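Local coordinates for putative PAS/PAC sensor protein (Nakamurella multipartita DSM 44233, PDB 6HMJ) that senses blue light through a flavin-bound light-oxygen-voltage domain and probably couples it to RNA binding by an ANTAR domain and to control of translation, at residues E138-A142 against A176-I180. Residues are numbered along the deposited sequence; the frame is centred on the assembly and turned at random.
Sequences EIDQA and ATGMI
Ala-142 and Ala-176 meet methyl to methyl, CB to CB at 3.9 Å, in the helical bundle of the ANTAR domain, the putative RNA-binding module of this photoreceptor. The pair illustrates how small residues can sit at a helix crossing: here the local axes of the long helix 114-149 and the helix 172-185 come to 9.0 Å, at 53°. Longer side chains pack beside one or other of the two alanines. Ile-139 lays the flank of its CG1 beside the CB of Ala-176. On another side of Ala-142, the Met-179 chain runs extended until its last torsion bends it (chi3 85°), which swings CE onto the CB of Ala-142 at 3.5 Å; the same side chain also rests on Ile-145 and Val-146 and on Leu-196 and Phe-200 of helix 192-202. Ile-180 sets its CD1 against one turn of the long helix, 4.2 Å from the CB of Ala-142, while the extended chain of Gln-141 passes obliquely over that methyl. Packing of Gln-141 on Met-147 of the second subunit places the crossing next to the dimer interface. At the partly exposed edge, the extended chain of Glu-138 slants across to Thr-177, bringing OE1, rather than OE2, nearer to OG1, at 2.5 Å; the threonine hydroxyl also makes a weak hydrogen bond to the carbonyl of Arg-173. Were Glu-138 cut back to an alanine, the Thr-177 hydroxyl would probably lose its acidic neighbour across the crossing. The CD1 of Ile-180 lies 3.5 Å from the backbone O of Glu-138, the same oxygen that accepts the helical hydrogen bond from Ala-142 N.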
ATOM      1  N   GLU A 138      -6.433   1.696   2.653  1.00 74.30           N
ATOM      2  CA  GLU A 138      -5.390   2.422   1.940  1.00 73.60           C
ATOM      3  C   GLU A 138      -4.302   2.899   2.891  1.00 71.90           C
ATOM      4  O   GLU A 138      -3.110   2.830   2.565  1.00 71.57           O
ATOM      5  CB  GLU A 138      -5.990   3.602   1.177  1.00 74.42           C
ATOM      6  CG  GLU A 138      -6.676   3.204  -0.114  1.00 78.73           C
ATOM      7  CD  GLU A 138      -7.048   4.400  -0.962  1.00 83.39           C
ATOM      8  OE1 GLU A 138      -7.495   5.416  -0.390  1.00 85.02           O
ATOM      9  OE2 GLU A 138      -6.883   4.331  -2.200  1.00 86.31           O
ATOM     10  N   ILE A 139      -4.685   3.378   4.076  1.00 68.21           N
ATOM     11  CA  ILE A 139      -3.686   3.743   5.074  1.00 67.35           C
ATOM     12  C   ILE A 139      -2.860   2.523   5.458  1.00 66.86           C
ATOM     13  O   ILE A 139      -1.633   2.601   5.595  1.00 66.27           O
ATOM     14  CB  ILE A 139      -4.361   4.382   6.300  1.00 68.62           C
ATOM     15  CG1 ILE A 139      -4.974   5.731   5.909  1.00 70.14           C
ATOM     16  CG2 ILE A 139      -3.352   4.539   7.438  1.00 69.48           C
ATOM     17  CD1 ILE A 139      -5.674   6.460   7.045  1.00 70.35           C
ATOM     18  N   ASP A 140      -3.516   1.375   5.637  1.00 68.27           N
ATOM     19  CA  ASP A 140      -2.793   0.151   5.963  1.00 67.63           C
ATOM     20  C   ASP A 140      -1.839  -0.242   4.841  1.00 64.98           C
ATOM     21  O   ASP A 140      -0.714  -0.685   5.102  1.00 63.71           O
ATOM     22  CB  ASP A 140      -3.780  -0.981   6.251  1.00 69.02           C
ATOM     23  CG  ASP A 140      -4.478  -0.816   7.589  1.00 68.83           C
ATOM     24  OD1 ASP A 140      -3.949  -0.078   8.447  1.00 68.32           O
ATOM     25  OD2 ASP A 140      -5.551  -1.426   7.783  1.00 69.42           O
ATOM     26  N   GLN A 141      -2.272  -0.098   3.586  1.00 63.76           N
ATOM     27  CA  GLN A 141      -1.395  -0.406   2.461  1.00 63.70           C
ATOM     28  C   GLN A 141      -0.210   0.553   2.421  1.00 62.56           C
ATOM     29  O   GLN A 141       0.942   0.131   2.263  1.00 61.69           O
ATOM     30  CB  GLN A 141      -2.178  -0.346   1.149  1.00 63.55           C
ATOM     31  CG  GLN A 141      -1.354  -0.704  -0.079  1.00 63.71           C
ATOM     32  CD  GLN A 141      -2.185  -0.751  -1.344  1.00 64.90           C
ATOM     33  OE1 GLN A 141      -3.410  -0.658  -1.297  1.00 67.46           O
ATOM     34  NE2 GLN A 141      -1.521  -0.888  -2.484  1.00 64.65           N
ATOM     35  N   ALA A 142      -0.476   1.854   2.559  1.00 62.25           N
ATOM     36  CA  ALA A 142       0.606   2.832   2.566  1.00 60.00           C
ATOM     37  C   ALA A 142       1.531   2.610   3.755  1.00 59.02           C
ATOM     38  O   ALA A 142       2.752   2.758   3.636  1.00 58.70           O
ATOM     39  CB  ALA A 142       0.037   4.251   2.580  1.00 58.26           C
ATOM     40  N   ALA A 176      -2.100   9.115   2.079  1.00 61.96           N
ATOM     41  CA  ALA A 176      -1.993   7.694   1.768  1.00 63.26           C
ATOM     42  C   ALA A 176      -2.426   7.408   0.337  1.00 64.03           C
ATOM     43  O   ALA A 176      -1.730   6.709  -0.408  1.00 64.77           O
ATOM     44  CB  ALA A 176      -2.830   6.880   2.756  1.00 65.00           C
ATOM     45  N   THR A 177      -3.579   7.941  -0.070  1.00 65.43           N
ATOM     46  CA  THR A 177      -4.037   7.738  -1.440  1.00 66.41           C
ATOM     47  C   THR A 177      -3.069   8.353  -2.441  1.00 67.17           C
ATOM     48  O   THR A 177      -2.764   7.747  -3.474  1.00 67.52           O
ATOM     49  CB  THR A 177      -5.434   8.331  -1.622  1.00 66.80           C
ATOM     50  OG1 THR A 177      -6.378   7.566  -0.866  1.00 67.11           O
ATOM     51  CG2 THR A 177      -5.839   8.313  -3.092  1.00 67.75           C
ATOM     52  N   GLY A 178      -2.570   9.555  -2.149  1.00 66.49           N
ATOM     53  CA  GLY A 178      -1.638  10.195  -3.059  1.00 66.28           C
ATOM     54  C   GLY A 178      -0.342   9.423  -3.204  1.00 65.66           C
ATOM     55  O   GLY A 178       0.223   9.342  -4.298  1.00 66.43           O
ATOM     56  N   MET A 179       0.144   8.841  -2.107  1.00 64.41           N
ATOM     57  CA  MET A 179       1.392   8.089  -2.159  1.00 63.23           C
ATOM     58  C   MET A 179       1.233   6.815  -2.980  1.00 65.01           C
ATOM     59  O   MET A 179       2.143   6.434  -3.727  1.00 65.43           O
ATOM     60  CB  MET A 179       1.859   7.749  -0.742  1.00 60.10           C
ATOM     61  CG  MET A 179       3.243   7.131  -0.682  1.00 58.88           C
ATOM     62  SD  MET A 179       3.552   6.283   0.877  1.00 58.01           S
ATOM     63  CE  MET A 179       2.842   4.681   0.503  1.00 59.82           C
ATOM     64  N   ILE A 180       0.089   6.143  -2.855  1.00 64.75           N
ATOM     65  CA  ILE A 180      -0.123   4.898  -3.584  1.00 65.99           C
ATOM     66  C   ILE A 180      -0.296   5.178  -5.072  1.00 69.00           C
ATOM     67  O   ILE A 180       0.375   4.575  -5.917  1.00 70.52           O
ATOM     68  CB  ILE A 180      -1.332   4.141  -3.003  1.00 65.18           C
ATOM     69  CG1 ILE A 180      -1.082   3.806  -1.529  1.00 63.58           C
ATOM     70  CG2 ILE A 180      -1.604   2.876  -3.805  1.00 67.47           C
ATOM     71  CD1 ILE A 180      -2.287   3.236  -0.805  1.00 63.30           C
TER